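Local structure of pyridine synthase TbtD (5WA4) at residues Y17-M22 against P87-A92; D23-D28 against G81-R86; W50-H55 against P116-N121. The protein probably catalyses the formal [4+2] aza-cycloaddition that forms the pyridine core of the thiopeptide antibiotic thiomuracin on a leader-bearing peptide. All blocks are in the same frame, centred on the assembly; numbering follows the deposited sequence.

Interaction 1 of 3, residues Y17-M22 against P87-A92; sequences YHAGPM and PSPGMA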
ATOM      1  N   TYR E  17       6.942  41.774 -13.439  1.00 53.86           N
ATOM      2  CA  TYR E  17       5.792  42.661 -13.378  1.00 53.54           C
ATOM      3  C   TYR E  17       4.855  42.179 -12.274  1.00 49.30           C
ATOM      4  O   TYR E  17       3.758  41.698 -12.533  1.00 44.67           O
ATOM      5  CB  TYR E  17       5.111  42.682 -14.732  1.00 54.76           C
ATOM      6  CG  TYR E  17       4.201  43.846 -15.024  1.00 57.13           C
ATOM      7  CD1 TYR E  17       4.668  45.158 -15.022  1.00 53.82           C
ATOM      8  CD2 TYR E  17       2.873  43.621 -15.360  1.00 60.44           C
ATOM      9  CE1 TYR E  17       3.820  46.207 -15.320  1.00 62.21           C
ATOM     10  CE2 TYR E  17       2.012  44.658 -15.660  1.00 63.59           C
ATOM     11  CZ  TYR E  17       2.482  45.949 -15.648  1.00 68.22           C
ATOM     12  OH  TYR E  17       1.588  46.958 -15.961  1.00 58.22           O
ATOM     13  N   HIS E  18       5.317  42.318 -11.037  1.00 48.04           N
ATOM     14  CA  HIS E  18       4.711  41.664  -9.880  1.00 54.91           C
ATOM     15  C   HIS E  18       3.219  41.919  -9.635  1.00 57.46           C
ATOM     16  O   HIS E  18       2.419  40.980  -9.616  1.00 63.55           O
ATOM     17  CB  HIS E  18       5.497  42.057  -8.630  1.00 53.32           C
ATOM     18  CG  HIS E  18       6.949  41.700  -8.710  1.00 50.75           C
ATOM     19  ND1 HIS E  18       7.901  42.264  -7.891  1.00 56.49           N
ATOM     20  CD2 HIS E  18       7.601  40.828  -9.509  1.00 51.99           C
ATOM     21  CE1 HIS E  18       9.085  41.755  -8.187  1.00 54.20           C
ATOM     22  NE2 HIS E  18       8.934  40.881  -9.161  1.00 56.28           N
ATOM     23  N   ALA E  19       2.829  43.170  -9.420  1.00 59.48           N
ATOM     24  CA  ALA E  19       1.461  43.432  -8.998  1.00 61.72           C
ATOM     25  C   ALA E  19       0.716  44.201 -10.054  1.00 61.69           C
ATOM     26  O   ALA E  19      -0.425  44.621  -9.850  1.00 64.62           O
ATOM     27  CB  ALA E  19       1.440  44.188  -7.675  1.00 63.81           C
ATOM     28  N   GLY E  20       1.369  44.403 -11.188  1.00 60.27           N
ATOM     29  CA  GLY E  20       0.725  45.111 -12.279  1.00 71.29           C
ATOM     30  C   GLY E  20      -0.297  44.251 -12.998  1.00 67.75           C
ATOM     31  O   GLY E  20      -0.346  43.035 -12.794  1.00 64.29           O
ATOM     32  N   PRO E  21      -1.127  44.879 -13.841  1.00 66.87           N
ATOM     33  CA  PRO E  21      -2.064  44.129 -14.692  1.00 68.79           C
ATOM     34  C   PRO E  21      -1.325  43.349 -15.794  1.00 70.47           C
ATOM     35  O   PRO E  21      -0.860  43.940 -16.776  1.00 69.40           O
ATOM     36  CB  PRO E  21      -2.965  45.223 -15.282  1.00 64.14           C
ATOM     37  CG  PRO E  21      -2.152  46.477 -15.199  1.00 68.55           C
ATOM     38  CD  PRO E  21      -1.254  46.337 -14.000  1.00 57.65           C
ATOM     39  N   MET E  22      -1.215  42.032 -15.616  1.00 72.01           N
ATOM     40  CA  MET E  22      -0.480  41.169 -16.544  1.00 63.14           C
ATOM     41  C   MET E  22      -1.134  41.123 -17.927  1.00 62.93           C
ATOM     42  O   MET E  22      -0.429  41.241 -18.932  1.00 61.63           O
ATOM     43  CB  MET E  22      -0.356  39.759 -15.962  1.00 66.42           C
ATOM     44  CG  MET E  22       0.565  38.807 -16.717  1.00 59.07           C
ATOM     45  SD  MET E  22       2.299  39.311 -16.781  1.00 64.23           S
ATOM     46  CE  MET E  22       2.854  39.065 -15.100  1.00 51.50           C
ATOM     47  N   PRO E  87       4.106  51.259 -14.756  1.00 70.31           N
ATOM     48  CA  PRO E  87       4.911  50.354 -13.924  1.00 68.74           C
ATOM     49  C   PRO E  87       4.161  49.718 -12.761  1.00 67.37           C
ATOM     50  O   PRO E  87       3.311  50.343 -12.126  1.00 70.58           O
ATOM     51  CB  PRO E  87       6.031  51.259 -13.401  1.00 63.38           C
ATOM     52  CG  PRO E  87       5.444  52.594 -13.397  1.00 66.49           C
ATOM     53  CD  PRO E  87       4.492  52.664 -14.564  1.00 67.93           C
ATOM     54  N   SER E  88       4.508  48.464 -12.498  1.00 66.88           N
ATOM     55  CA  SER E  88       3.926  47.683 -11.424  1.00 62.41           C
ATOM     56  C   SER E  88       4.276  48.297 -10.088  1.00 63.19           C
ATOM     57  O   SER E  88       5.424  48.686  -9.884  1.00 66.16           O
ATOM     58  CB  SER E  88       4.428  46.240 -11.495  1.00 59.91           C
ATOM     59  OG  SER E  88       4.367  45.597 -10.232  1.00 60.18           O
ATOM     60  N   PRO E  89       3.291  48.370  -9.172  1.00 57.04           N
ATOM     61  CA  PRO E  89       3.440  48.913  -7.815  1.00 58.33           C
ATOM     62  C   PRO E  89       4.531  48.206  -7.048  1.00 66.55           C
ATOM     63  O   PRO E  89       5.481  48.819  -6.557  1.00 70.79           O
ATOM     64  CB  PRO E  89       2.096  48.613  -7.149  1.00 57.43           C
ATOM     65  CG  PRO E  89       1.176  48.272  -8.254  1.00 63.19           C
ATOM     66  CD  PRO E  89       1.997  47.696  -9.351  1.00 57.28           C
ATOM     67  N   GLY E  90       4.366  46.891  -6.961  1.00 62.35           N
ATOM     68  CA  GLY E  90       5.201  46.053  -6.135  1.00 63.19           C
ATOM     69  C   GLY E  90       4.316  45.147  -5.296  1.00 65.23           C
ATOM     70  O   GLY E  90       3.135  45.434  -5.059  1.00 62.31           O
ATOM     71  N   MET E  91       4.877  44.023  -4.877  1.00 69.85           N
ATOM     72  CA  MET E  91       4.195  43.153  -3.934  1.00 71.74           C
ATOM     73  C   MET E  91       4.518  43.694  -2.542  1.00 67.30           C
ATOM     74  O   MET E  91       5.510  44.404  -2.375  1.00 66.17           O
ATOM     75  CB  MET E  91       4.660  41.706  -4.096  1.00 66.09           C
ATOM     76  CG  MET E  91       3.540  40.687  -4.111  1.00 64.14           C
ATOM     77  SD  MET E  91       2.692  40.634  -5.693  1.00 78.45           S
ATOM     78  CE  MET E  91       1.229  39.681  -5.264  1.00 60.16           C
ATOM     79  N   ALA E  92       3.697  43.387  -1.547  1.00 59.91           N
ATOM     80  CA  ALA E  92       3.983  43.882  -0.205  1.00 60.36           C
ATOM     81  C   ALA E  92       5.168  43.114   0.433  1.00 65.85           C
ATOM     82  O   ALA E  92       6.164  43.725   0.837  1.00 62.80           O
ATOM     83  CB  ALA E  92       2.736  43.797   0.678  1.00 44.17           C
TER

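Interaction 2 of 3, residues D23-D28 against G81-R86; sequences DDLILD and GYLRAR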
ATOM      1  N   ASP E  23      -2.464  40.978 -17.989  1.00 57.72           N
ATOM      2  CA  ASP E  23      -3.180  40.963 -19.291  1.00 62.61           C
ATOM      3  C   ASP E  23      -2.854  42.215 -20.125  1.00 66.69           C
ATOM      4  O   ASP E  23      -3.023  42.216 -21.346  1.00 61.44           O
ATOM      5  CB  ASP E  23      -4.714  40.857 -19.107  1.00 50.57           C
ATOM      6  CG  ASP E  23      -5.205  39.414 -18.873  1.00 59.18           C
ATOM      7  OD1 ASP E  23      -4.395  38.544 -18.509  1.00 66.51           O
ATOM      8  OD2 ASP E  23      -6.420  39.142 -19.011  1.00 56.33           O
ATOM      9  N   ASP E  24      -2.394  43.281 -19.463  1.00 68.11           N
ATOM     10  CA  ASP E  24      -2.122  44.550 -20.141  1.00 68.77           C
ATOM     11  C   ASP E  24      -0.711  44.582 -20.682  1.00 66.35           C
ATOM     12  O   ASP E  24      -0.479  45.079 -21.784  1.00 68.98           O
ATOM     13  CB  ASP E  24      -2.341  45.752 -19.205  1.00 73.29           C
ATOM     14  CG  ASP E  24      -3.795  46.236 -19.177  1.00 71.03           C
ATOM     15  OD1 ASP E  24      -4.487  46.201 -20.232  1.00 64.28           O
ATOM     16  OD2 ASP E  24      -4.234  46.645 -18.078  1.00 73.59           O
ATOM     17  N   LEU E  25       0.230  44.069 -19.896  1.00 63.06           N
ATOM     18  CA  LEU E  25       1.612  43.952 -20.345  1.00 63.97           C
ATOM     19  C   LEU E  25       1.682  43.095 -21.598  1.00 64.69           C
ATOM     20  O   LEU E  25       2.486  43.349 -22.496  1.00 66.72           O
ATOM     21  CB  LEU E  25       2.495  43.357 -19.247  1.00 60.73           C
ATOM     22  CG  LEU E  25       3.863  42.786 -19.644  1.00 52.64           C
ATOM     23  CD1 LEU E  25       4.794  43.832 -20.222  1.00 53.64           C
ATOM     24  CD2 LEU E  25       4.502  42.147 -18.442  1.00 50.23           C
ATOM     25  N   ILE E  26       0.828  42.076 -21.643  1.00 65.72           N
ATOM     26  CA  ILE E  26       0.754  41.191 -22.795  1.00 66.52           C
ATOM     27  C   ILE E  26       0.380  42.012 -24.021  1.00 67.19           C
ATOM     28  O   ILE E  26       1.158  42.088 -24.978  1.00 70.63           O
ATOM     29  CB  ILE E  26      -0.263  40.022 -22.556  1.00 64.79           C
ATOM     30  CG1 ILE E  26       0.375  38.925 -21.697  1.00 59.28           C
ATOM     31  CG2 ILE E  26      -0.760  39.417 -23.866  1.00 52.77           C
ATOM     32  CD1 ILE E  26      -0.608  37.891 -21.220  1.00 53.53           C
ATOM     33  N   LEU E  27      -0.776  42.669 -23.963  1.00 64.19           N
ATOM     34  CA  LEU E  27      -1.353  43.336 -25.124  1.00 62.65           C
ATOM     35  C   LEU E  27      -0.672  44.646 -25.531  1.00 65.47           C
ATOM     36  O   LEU E  27      -0.654  44.980 -26.711  1.00 72.92           O
ATOM     37  CB  LEU E  27      -2.831  43.607 -24.865  1.00 63.62           C
ATOM     38  CG  LEU E  27      -3.670  42.371 -24.571  1.00 60.28           C
ATOM     39  CD1 LEU E  27      -5.127  42.736 -24.312  1.00 57.94           C
ATOM     40  CD2 LEU E  27      -3.546  41.417 -25.730  1.00 60.12           C
ATOM     41  N   ASP E  28      -0.134  45.391 -24.567  1.00 65.93           N
ATOM     42  CA  ASP E  28       0.322  46.768 -24.814  1.00 68.50           C
ATOM     43  C   ASP E  28       1.835  46.891 -24.862  1.00 72.08           C
ATOM     44  O   ASP E  28       2.374  47.890 -25.339  1.00 70.60           O
ATOM     45  CB  ASP E  28      -0.211  47.726 -23.736  1.00 64.16           C
ATOM     46  CG  ASP E  28      -1.732  47.844 -23.738  1.00 71.62           C
ATOM     47  OD1 ASP E  28      -2.376  47.382 -24.710  1.00 63.39           O
ATOM     48  OD2 ASP E  28      -2.279  48.418 -22.761  1.00 74.27           O
ATOM     49  N   GLY E  81       9.215  50.358 -22.917  1.00 88.19           N
ATOM     50  CA  GLY E  81       8.313  51.483 -23.060  1.00 80.28           C
ATOM     51  C   GLY E  81       7.036  51.323 -22.263  1.00 83.76           C
ATOM     52  O   GLY E  81       6.505  52.299 -21.720  1.00 86.69           O
ATOM     53  N   TYR E  82       6.525  50.096 -22.197  1.00 80.58           N
ATOM     54  CA  TYR E  82       5.358  49.822 -21.371  1.00 75.14           C
ATOM     55  C   TYR E  82       5.719  49.981 -19.904  1.00 82.78           C
ATOM     56  O   TYR E  82       4.962  50.565 -19.122  1.00 79.79           O
ATOM     57  CB  TYR E  82       4.812  48.420 -21.628  1.00 67.35           C
ATOM     58  CG  TYR E  82       3.641  48.050 -20.740  1.00 68.62           C
ATOM     59  CD1 TYR E  82       3.839  47.536 -19.457  1.00 67.57           C
ATOM     60  CD2 TYR E  82       2.336  48.216 -21.181  1.00 67.81           C
ATOM     61  CE1 TYR E  82       2.771  47.205 -18.649  1.00 66.00           C
ATOM     62  CE2 TYR E  82       1.258  47.885 -20.373  1.00 68.11           C
ATOM     63  CZ  TYR E  82       1.481  47.384 -19.110  1.00 65.95           C
ATOM     64  OH  TYR E  82       0.414  47.054 -18.312  1.00 67.93           O
ATOM     65  N   LEU E  83       6.885  49.455 -19.542  1.00 83.70           N
ATOM     66  CA  LEU E  83       7.327  49.409 -18.151  1.00 83.30           C
ATOM     67  C   LEU E  83       7.428  50.791 -17.529  1.00 79.71           C
ATOM     68  O   LEU E  83       7.115  50.972 -16.358  1.00 80.05           O
ATOM     69  CB  LEU E  83       8.666  48.666 -18.063  1.00 87.14           C
ATOM     70  CG  LEU E  83       8.564  47.160 -17.761  1.00 81.56           C
ATOM     71  CD1 LEU E  83       7.527  46.487 -18.628  1.00 68.31           C
ATOM     72  CD2 LEU E  83       9.906  46.503 -18.029  1.00 79.05           C
ATOM     73  N   ARG E  84       7.845  51.767 -18.324  1.00 86.16           N
ATOM     74  CA  ARG E  84       7.939  53.142 -17.856  1.00 82.43           C
ATOM     75  C   ARG E  84       6.540  53.754 -17.749  1.00 80.09           C
ATOM     76  O   ARG E  84       6.233  54.467 -16.794  1.00 75.16           O
ATOM     77  CB  ARG E  84       8.817  53.963 -18.799  1.00 82.12           C
ATOM     78  CG  ARG E  84       9.991  54.663 -18.118  1.00 99.08           C
ATOM     79  CD  ARG E  84      11.331  54.022 -18.518  1.00 95.76           C
ATOM     80  NE  ARG E  84      11.425  53.848 -19.967  1.00 98.00           N
ATOM     81  CZ  ARG E  84      12.363  53.140 -20.592  1.00102.43           C
ATOM     82  NH1 ARG E  84      13.339  52.549 -19.904  1.00 98.52           N
ATOM     83  NH2 ARG E  84      12.337  53.051 -21.917  1.00 97.82           N
ATOM     84  N   ALA E  85       5.693  53.440 -18.726  1.00 77.96           N
ATOM     85  CA  ALA E  85       4.368  54.040 -18.850  1.00 71.86           C
ATOM     86  C   ALA E  85       3.331  53.532 -17.835  1.00 74.59           C
ATOM     87  O   ALA E  85       2.469  54.292 -17.413  1.00 75.67           O
ATOM     88  CB  ALA E  85       3.847  53.827 -20.266  1.00 71.85           C
ATOM     89  N   ARG E  86       3.387  52.252 -17.471  1.00 75.76           N
ATOM     90  CA  ARG E  86       2.431  51.687 -16.516  1.00 66.21           C
ATOM     91  C   ARG E  86       3.102  50.758 -15.495  1.00 70.62           C
ATOM     92  O   ARG E  86       2.698  49.604 -15.349  1.00 70.60           O
ATOM     93  CB  ARG E  86       1.322  50.916 -17.251  1.00 69.97           C
ATOM     94  CG  ARG E  86       0.534  51.738 -18.282  1.00 78.73           C
ATOM     95  CD  ARG E  86      -0.933  51.956 -17.879  1.00 89.39           C
ATOM     96  NE  ARG E  86      -1.853  50.930 -18.373  1.00 83.25           N
ATOM     97  CZ  ARG E  86      -2.730  50.280 -17.609  1.00 81.59           C
ATOM     98  NH1 ARG E  86      -2.788  50.532 -16.310  1.00 84.83           N
ATOM     99  NH2 ARG E  86      -3.539  49.368 -18.135  1.00 81.95           N
TER

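Interaction 3 of 3, residues W50-H55 against P116-N121; sequences WRRGPH and PWSPDN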
ATOM      1  N   TRP E  50       5.684  32.021 -11.706  1.00 47.96           N
ATOM      2  CA  TRP E  50       5.682  32.534 -10.344  1.00 37.72           C
ATOM      3  C   TRP E  50       7.040  32.789  -9.707  1.00 45.68           C
ATOM      4  O   TRP E  50       7.138  33.546  -8.742  1.00 46.57           O
ATOM      5  CB  TRP E  50       4.929  31.563  -9.432  1.00 36.85           C
ATOM      6  CG  TRP E  50       5.405  30.132  -9.496  1.00 47.97           C
ATOM      7  CD1 TRP E  50       4.914  29.150 -10.300  1.00 47.80           C
ATOM      8  CD2 TRP E  50       6.466  29.521  -8.723  1.00 54.21           C
ATOM      9  NE1 TRP E  50       5.587  27.975 -10.089  1.00 51.22           N
ATOM     10  CE2 TRP E  50       6.541  28.167  -9.136  1.00 52.78           C
ATOM     11  CE3 TRP E  50       7.347  29.984  -7.740  1.00 46.15           C
ATOM     12  CZ2 TRP E  50       7.473  27.272  -8.590  1.00 50.49           C
ATOM     13  CZ3 TRP E  50       8.268  29.089  -7.199  1.00 50.75           C
ATOM     14  CH2 TRP E  50       8.321  27.747  -7.627  1.00 51.58           C
ATOM     15  N   ARG E  51       8.081  32.151 -10.217  1.00 48.13           N
ATOM     16  CA  ARG E  51       9.314  32.070  -9.459  1.00 50.22           C
ATOM     17  C   ARG E  51      10.056  33.391  -9.412  1.00 48.01           C
ATOM     18  O   ARG E  51      10.285  34.024 -10.444  1.00 50.07           O
ATOM     19  CB  ARG E  51      10.208  30.981 -10.037  1.00 56.57           C
ATOM     20  CG  ARG E  51      11.150  30.380  -9.030  1.00 55.83           C
ATOM     21  CD  ARG E  51      12.156  29.508  -9.724  1.00 58.18           C
ATOM     22  NE  ARG E  51      13.454  30.136  -9.929  1.00 64.55           N
ATOM     23  CZ  ARG E  51      14.191  29.931 -11.010  1.00 63.27           C
ATOM     24  NH1 ARG E  51      13.717  29.142 -11.961  1.00 56.46           N
ATOM     25  NH2 ARG E  51      15.379  30.519 -11.147  1.00 65.16           N
ATOM     26  N   ARG E  52      10.424  33.790  -8.200  1.00 48.59           N
ATOM     27  CA  ARG E  52      11.083  35.070  -7.950  1.00 51.01           C
ATOM     28  C   ARG E  52      10.186  36.248  -8.317  1.00 52.00           C
ATOM     29  O   ARG E  52      10.677  37.328  -8.644  1.00 51.24           O
ATOM     30  CB  ARG E  52      12.397  35.153  -8.723  1.00 50.21           C
ATOM     31  CG  ARG E  52      13.324  34.000  -8.447  1.00 54.45           C
ATOM     32  CD  ARG E  52      14.743  34.499  -8.336  1.00 56.32           C
ATOM     33  NE  ARG E  52      15.159  35.165  -9.566  1.00 59.85           N
ATOM     34  CZ  ARG E  52      16.162  36.031  -9.629  1.00 64.25           C
ATOM     35  NH1 ARG E  52      16.831  36.342  -8.508  1.00 61.72           N
ATOM     36  NH2 ARG E  52      16.480  36.599 -10.796  1.00 52.79           N
ATOM     37  N   GLY E  53       8.872  36.028  -8.276  1.00 48.05           N
ATOM     38  CA  GLY E  53       7.907  37.083  -8.508  1.00 45.06           C
ATOM     39  C   GLY E  53       7.200  36.948  -9.838  1.00 53.52           C
ATOM     40  O   GLY E  53       7.853  36.677 -10.850  1.00 47.14           O
ATOM     41  N   PRO E  54       5.872  37.193  -9.841  1.00 54.79           N
ATOM     42  CA  PRO E  54       4.990  37.055 -11.002  1.00 51.86           C
ATOM     43  C   PRO E  54       5.669  37.672 -12.195  1.00 54.53           C
ATOM     44  O   PRO E  54       6.032  38.842 -12.105  1.00 56.39           O
ATOM     45  CB  PRO E  54       3.743  37.863 -10.612  1.00 43.98           C
ATOM     46  CG  PRO E  54       3.800  37.967  -9.158  1.00 41.74           C
ATOM     47  CD  PRO E  54       5.245  38.015  -8.795  1.00 44.77           C
ATOM     48  N   HIS E  55       5.894  36.913 -13.262  1.00 56.46           N
ATOM     49  CA  HIS E  55       6.608  37.472 -14.399  1.00 54.94           C
ATOM     50  C   HIS E  55       6.225  36.814 -15.676  1.00 52.96           C
ATOM     51  O   HIS E  55       5.355  35.952 -15.698  1.00 56.86           O
ATOM     52  CB  HIS E  55       8.114  37.364 -14.219  1.00 52.54           C
ATOM     53  CG  HIS E  55       8.623  35.960 -14.182  1.00 56.78           C
ATOM     54  ND1 HIS E  55       8.898  35.304 -13.001  1.00 56.43           N
ATOM     55  CD2 HIS E  55       8.948  35.099 -15.177  1.00 58.53           C
ATOM     56  CE1 HIS E  55       9.348  34.091 -13.269  1.00 57.42           C
ATOM     57  NE2 HIS E  55       9.394  33.944 -14.579  1.00 55.86           N
ATOM     58  N   PRO E 116      16.090  35.820  -3.170  1.00 61.79           N
ATOM     59  CA  PRO E 116      15.346  37.078  -3.281  1.00 62.15           C
ATOM     60  C   PRO E 116      14.702  37.266  -4.650  1.00 59.56           C
ATOM     61  O   PRO E 116      15.332  36.883  -5.637  1.00 65.48           O
ATOM     62  CB  PRO E 116      16.436  38.138  -3.086  1.00 61.74           C
ATOM     63  CG  PRO E 116      17.525  37.445  -2.360  1.00 58.54           C
ATOM     64  CD  PRO E 116      17.520  36.076  -2.928  1.00 61.49           C
ATOM     65  N   TRP E 117      13.513  37.865  -4.720  1.00 55.51           N
ATOM     66  CA  TRP E 117      12.881  38.151  -6.013  1.00 55.31           C
ATOM     67  C   TRP E 117      13.775  38.988  -6.931  1.00 59.31           C
ATOM     68  O   TRP E 117      14.627  39.759  -6.484  1.00 59.72           O
ATOM     69  CB  TRP E 117      11.533  38.868  -5.830  1.00 50.15           C
ATOM     70  CG  TRP E 117      10.426  37.960  -5.341  1.00 50.41           C
ATOM     71  CD1 TRP E 117      10.576  36.719  -4.799  1.00 54.17           C
ATOM     72  CD2 TRP E 117       9.011  38.219  -5.356  1.00 43.78           C
ATOM     73  NE1 TRP E 117       9.348  36.191  -4.476  1.00 52.54           N
ATOM     74  CE2 TRP E 117       8.373  37.087  -4.812  1.00 42.27           C
ATOM     75  CE3 TRP E 117       8.220  39.291  -5.795  1.00 51.37           C
ATOM     76  CZ2 TRP E 117       6.986  36.999  -4.674  1.00 47.82           C
ATOM     77  CZ3 TRP E 117       6.830  39.202  -5.663  1.00 45.98           C
ATOM     78  CH2 TRP E 117       6.233  38.064  -5.113  1.00 47.49           C
ATOM     79  N   SER E 118      13.592  38.783  -8.227  1.00 63.72           N
ATOM     80  CA  SER E 118      14.120  39.673  -9.249  1.00 60.62           C
ATOM     81  C   SER E 118      13.474  41.045  -9.058  1.00 65.11           C
ATOM     82  O   SER E 118      12.331  41.132  -8.592  1.00 65.71           O
ATOM     83  CB  SER E 118      13.825  39.102 -10.641  1.00 58.33           C
ATOM     84  OG  SER E 118      13.844  40.089 -11.650  1.00 55.47           O
ATOM     85  N   PRO E 119      14.204  42.121  -9.396  1.00 64.64           N
ATOM     86  CA  PRO E 119      13.702  43.497  -9.329  1.00 54.38           C
ATOM     87  C   PRO E 119      12.445  43.698 -10.153  1.00 63.84           C
ATOM     88  O   PRO E 119      12.387  43.206 -11.278  1.00 66.39           O
ATOM     89  CB  PRO E 119      14.856  44.308  -9.899  1.00 66.08           C
ATOM     90  CG  PRO E 119      16.065  43.492  -9.573  1.00 74.69           C
ATOM     91  CD  PRO E 119      15.629  42.076  -9.757  1.00 72.32           C
ATOM     92  N   ASP E 120      11.455  44.407  -9.608  1.00 65.58           N
ATOM     93  CA  ASP E 120      10.180  44.564 -10.298  1.00 57.14           C
ATOM     94  C   ASP E 120      10.379  45.504 -11.479  1.00 63.43           C
ATOM     95  O   ASP E 120      11.294  46.326 -11.483  1.00 63.95           O
ATOM     96  CB  ASP E 120       9.105  45.078  -9.336  1.00 53.88           C
ATOM     97  CG  ASP E 120       7.687  44.948  -9.891  1.00 60.34           C
ATOM     98  OD1 ASP E 120       7.466  44.220 -10.887  1.00 60.49           O
ATOM     99  OD2 ASP E 120       6.770  45.560  -9.299  1.00 65.40           O
ATOM    100  N   ASN E 121       9.555  45.331 -12.506  1.00 67.50           N
ATOM    101  CA  ASN E 121       9.581  46.181 -13.694  1.00 69.47           C
ATOM    102  C   ASN E 121      10.887  46.193 -14.490  1.00 72.28           C
ATOM    103  O   ASN E 121      11.051  47.047 -15.363  1.00 70.56           O
ATOM    104  CB  ASN E 121       9.237  47.625 -13.305  1.00 70.69           C
ATOM    105  CG  ASN E 121       7.909  47.737 -12.611  1.00 64.49           C
ATOM    106  OD1 ASN E 121       6.857  47.624 -13.242  1.00 61.66           O
ATOM    107  ND2 ASN E 121       7.943  47.963 -11.299  1.00 65.64           N
TER

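Interaction 1 of 3, residues Y17-M22 against P87-A92
Ser88 OG is gripped by two hydrogen bonds. It accepts a nearly straight one from Ala19 N (3.0 Å, 163° at the hydrogen), and a chi1 of 156° puts OG anti to its own backbone N and tips it into the bend at Ala19. Its second partner is the carboxylate of Asp120, while Ser88 N is held by Asn121 OD1. Tyr17, with CG anti to its backbone N, brings the CD1-CE1 side of its ring up to the serine: Tyr17 CD1 stands 3.7 Å from Ser88 CB. Gly20 CA sits 3.6 Å above the Tyr17 ring plane, towards the rim, so the chain folds back over its own tyrosine. The phenol oxygen leaves the contact for Tyr82 OH and Arg86 O. On the other flank the methyl of Ala19 makes the apolar contacts, with Pro89 CD at 3.9 Å and Met91 SD at 4.3 Å from Ala19 CB. Two carbonyl oxygens are approached at plain van der Waals range: Ala19 CB meets Gly90 O at 3.4 Å, and Met91, its chain bent at chi2, brings SD within 3.9 Å of His18 O. Pro21 is the N-cap residue of helix 22-35. The contact therefore ties the link from strand 9-16 to that helix against the loop leaving helix 64-85, two connections of a ferredoxin-like beta-alpha-beta-beta-alpha-beta fold.

Interaction 2 of 3, residues D23-D28 against G81-R86
One salt bridge, one CH-pi contact and a small apolar cluster join the two helices. The ionic link is single-pronged: Asp24 OD2 meets Arg86 NH2 at 2.8 Å, with carboxylate and guanidinium planes 61° apart, so the groups cross obliquely. Arg86, just beyond the helix end, reaches across by bending at chi2 and chi3. Asp24 lies between two arginines, Arg86 at OD2 and Arg159 at OD1; Arg159 also forms a salt bridge with Asp28 OD1. Asp28 OD2 remains 4.9 Å from Arg86 NH2, not in contact, though the opposite charges may attract weakly. The aromatic part belongs to Tyr82, whose CG is anti to its backbone N (chi1 177°), carrying the ring toward helix 23-28. Leu25 CA lies over one face, 3.9 Å from the ring centroid, and Arg86 CB lies over the opposite face, towards the rim. At the ring edge, Asp28 CB comes to 3.6 Å from Tyr82 CD2. The phenol oxygen passes close to Asp24 CB, but its polar partner is the hydroxyl of Tyr17. Among apolar contacts, Leu25 CD1 touches Tyr82 CD1 at 3.9 Å and Leu83 CD1 at 4.1 Å. The segment axes approach to 10.5 Å with their directions 135° apart. This is the packing of the two helices, 22-35 and 64-85, that lie side by side on the sheet of a ferredoxin-like fold.

Interaction 3 of 3, residues W50-H55 against P116-N121
With CG anti to its own carbonyl carbon (chi1 -74°), Trp117 lays its indole flat against the backbone of the turn made by residues 50-53. Gly53 CA sits almost exactly over the six-membered ring, 3.5 Å from its centroid and 10° off the normal, a CH-pi contact; the carbonyl carbon of Arg52 covers the same face nearer the rim. Gly53, having no side chain, lets the ring come this close. The pyrrolidine of Pro54 crosses the indole at about a right angle, bringing Pro54 CD to 3.7 Å from Trp117 CZ3. Arg52 runs alongside residues 116-118, bent at chi2 and chi3, so that Ser118 CB rests over one face of its guanidinium, 3.7 Å from Arg52 NH2. Arg52 NH1 gives a weak hydrogen bond to Pro116 O (3.3 Å), next to the cis peptide that precedes Pro116. The backbone of Arg52 is held too: Ser118 N donates to a lone pair of Arg52 O, in the carbonyl plane, at 3.3 Å and a bent 137°. Ser118 OG turns elsewhere, to Asp16. Within the turn, Gly53 N bonds to Trp50 O at 3.1 Å, and His55 ND1 donates to Gly53 O (2.8 Å), nearly along the C=O axis and close to the imidazole plane, fixing that ring's rotation. The turn is type II, and it closes the beta hairpin of strands 44-49 and 55-62, against which the loop leading into edge strand 123-128 of the ferredoxin-like sheet is packed.

How the interactions relate
The three contacts sit together as one continuous patch at one end of the chain, with interaction 1 in the middle: its centre is about 11 Å from that of interaction 2 and about 10 Å from that of interaction 3, while the outer two are about 16 Å apart. Tyr17 OH joins interactions 1 and 2, 2.6 Å from Tyr82 OH and 2.9 Å from Arg86 O. Towards interaction 3, Ser88 OG lies 2.6 Å from Asp120 OD2 and Ser88 N 2.6 Å from Asn121 OD1, so the 116-121 loop holds Ser88 in place. Loops 17-22, 50-55, 87-92 and 116-121 thus gather beside the paired helices.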